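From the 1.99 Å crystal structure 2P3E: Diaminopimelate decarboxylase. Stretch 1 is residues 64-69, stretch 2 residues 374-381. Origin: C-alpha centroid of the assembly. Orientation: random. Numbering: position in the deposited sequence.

Stretch 1, residues 64-69: VKANFN
Stretch 2 (374-381) AGAYGFAM

Two short loop-and-3-10 segments of one chain, at least 308 residues apart in sequence where they touch, pack through two direct hydrogen bonds, a shared water and a small apolar patch, burying 432 Å² in all. Every residue in the contact is buried except Lys 65, which is partly exposed.

CA of Ala 66 lies 4.6 Å from CA of Ala 376, and CA of Asn 67 lies 5.4 Å from CA of Ala 380. Residues 64-66 form a 3-10 turn, closed by Asn 67 N to Val 64 O at 3.1 Å; Asn 67 then extends (phi/psi -171/118). In the partner, Tyr 377 adopts 55/35 and Gly 378 -109/-89, before a 3-10 segment at 379-381, with Met 381 N to Gly 378 O at 3.1 Å.

The carbonyl of Ala 66 is the polar hub. Its O accepts from Tyr 377 N (2.8 Å, 161°) and from a water (2.8 Å), and receives a CA-H contact from Ala 376 CA at 3.4 Å. That water accepts from Gly 378 N (2.9 Å) and Ala 380 N (3.0 Å). Asn 67, chi1 t and chi2 -50°, uses both ends of its amide: ND2 donates to Gly 375 O (2.8 Å, 178°), while OD1 accepts from Asn 69 N (3.0 Å), bracing its own loop.

Small alanines fit these close backbones. Ala 66 CA lies over the Tyr 377 ring, 3.9 Å from its centroid, and Ala 66 CB meets Ala 376 CB at 4.0 Å. Tyr 377 (m) extends until OH is 3.4 Å from CE of Lys 65 (p, then t throughout). Ala 380 CB points toward stretch 1, 3.7 Å from Ala 66 O. Phe 68 (p) brings CE2 to 3.8 Å from Ala 380 CA, and its CZ meets the Phe 379 (t) ring edge at CD2, 4.1 Å. At Gly 378, a CB would clash with Ala 374 O, 2.3 Å away.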

# COMPACT_ATOMS: atom_id res chain seq x y z
N VAL B 64 5.27 -14.34 -9.38
CA VAL B 64 4.14 -14.30 -8.46
C VAL B 64 3.92 -12.91 -7.84
O VAL B 64 2.79 -12.55 -7.49
CB VAL B 64 4.29 -15.42 -7.39
CG1 VAL B 64 3.14 -15.37 -6.38
CG2 VAL B 64 4.33 -16.80 -8.11
N LYS B 65 4.97 -12.10 -7.73
CA LYS B 65 4.83 -10.73 -7.22
C LYS B 65 3.77 -9.88 -7.95
O LYS B 65 3.18 -8.97 -7.35
CB LYS B 65 6.19 -10.00 -7.28
CG LYS B 65 6.81 -9.92 -8.70
CD LYS B 65 8.14 -9.18 -8.64
CE LYS B 65 8.76 -9.19 -10.01
NZ LYS B 65 10.00 -8.37 -10.00
N ALA B 66 3.53 -10.16 -9.23
CA ALA B 66 2.58 -9.37 -10.03
C ALA B 66 1.13 -9.52 -9.54
O ALA B 66 0.35 -8.58 -9.63
CB ALA B 66 2.67 -9.74 -11.50
N ASN B 67 0.79 -10.72 -9.06
CA ASN B 67 -0.58 -11.07 -8.68
C ASN B 67 -0.59 -12.42 -7.97
O ASN B 67 -0.20 -13.43 -8.58
CB ASN B 67 -1.49 -11.16 -9.93
CG ASN B 67 -2.97 -11.15 -9.56
OD1 ASN B 67 -3.42 -11.90 -8.69
ND2 ASN B 67 -3.73 -10.27 -10.21
N PHE B 68 -1.02 -12.44 -6.71
CA PHE B 68 -0.96 -13.62 -5.88
C PHE B 68 -2.27 -14.39 -5.77
O PHE B 68 -2.37 -15.30 -4.95
CB PHE B 68 -0.37 -13.33 -4.46
CG PHE B 68 -1.06 -12.25 -3.69
CD1 PHE B 68 -2.36 -12.42 -3.22
CD2 PHE B 68 -0.41 -11.04 -3.42
CE1 PHE B 68 -3.01 -11.42 -2.50
CE2 PHE B 68 -1.04 -10.03 -2.70
CZ PHE B 68 -2.35 -10.21 -2.25
N ASN B 69 -3.29 -14.06 -6.56
CA ASN B 69 -4.56 -14.77 -6.41
C ASN B 69 -4.33 -16.25 -6.69
O ASN B 69 -3.84 -16.60 -7.76
CB ASN B 69 -5.66 -14.21 -7.33
CG ASN B 69 -7.01 -14.92 -7.14
OD1 ASN B 69 -7.14 -16.10 -7.45
ND2 ASN B 69 -7.98 -14.21 -6.59
N ALA B 374 -4.80 -3.38 -15.17
CA ALA B 374 -4.77 -3.40 -13.71
C ALA B 374 -4.53 -4.78 -13.10
O ALA B 374 -4.65 -4.95 -11.88
CB ALA B 374 -6.03 -2.76 -13.14
N GLY B 375 -4.13 -5.74 -13.94
CA GLY B 375 -4.00 -7.15 -13.52
C GLY B 375 -2.69 -7.49 -12.82
O GLY B 375 -2.58 -8.53 -12.15
N ALA B 376 -1.71 -6.60 -12.97
CA ALA B 376 -0.37 -6.78 -12.41
C ALA B 376 -0.02 -5.60 -11.53
O ALA B 376 -0.22 -4.44 -11.94
CB ALA B 376 0.67 -6.95 -13.53
N TYR B 377 0.48 -5.88 -10.32
CA TYR B 377 0.80 -4.81 -9.34
C TYR B 377 -0.44 -3.92 -9.07
O TYR B 377 -0.32 -2.71 -8.88
CB TYR B 377 2.02 -4.00 -9.83
CG TYR B 377 3.13 -4.93 -10.27
CD1 TYR B 377 3.88 -5.64 -9.32
CD2 TYR B 377 3.40 -5.14 -11.62
CE1 TYR B 377 4.91 -6.51 -9.71
CE2 TYR B 377 4.42 -6.03 -12.02
CZ TYR B 377 5.16 -6.71 -11.06
OH TYR B 377 6.16 -7.57 -11.46
N GLY B 378 -1.61 -4.55 -9.08
CA GLY B 378 -2.88 -3.85 -8.80
C GLY B 378 -3.39 -4.31 -7.45
O GLY B 378 -3.04 -3.76 -6.41
N PHE B 379 -4.18 -5.38 -7.45
CA PHE B 379 -4.59 -5.95 -6.18
C PHE B 379 -3.39 -6.29 -5.28
O PHE B 379 -3.49 -6.18 -4.06
CB PHE B 379 -5.46 -7.22 -6.34
CG PHE B 379 -6.16 -7.62 -5.07
CD1 PHE B 379 -7.44 -7.14 -4.79
CD2 PHE B 379 -5.51 -8.42 -4.12
CE1 PHE B 379 -8.10 -7.49 -3.59
CE2 PHE B 379 -6.15 -8.75 -2.90
CZ PHE B 379 -7.44 -8.28 -2.64
N ALA B 380 -2.28 -6.68 -5.88
CA ALA B 380 -1.08 -7.08 -5.15
C ALA B 380 -0.59 -6.00 -4.15
O ALA B 380 -0.04 -6.33 -3.10
CB ALA B 380 0.05 -7.50 -6.11
N MET B 381 -0.82 -4.73 -4.49
CA MET B 381 -0.39 -3.60 -3.64
C MET B 381 -1.56 -2.94 -2.89
O MET B 381 -1.38 -1.91 -2.25
CB MET B 381 0.38 -2.56 -4.47
CG MET B 381 1.57 -3.16 -5.23
SD MET B 381 2.57 -1.91 -6.11
CE MET B 381 3.68 -1.42 -4.82
O HOH W 1 -2.12 -7.44 -8.82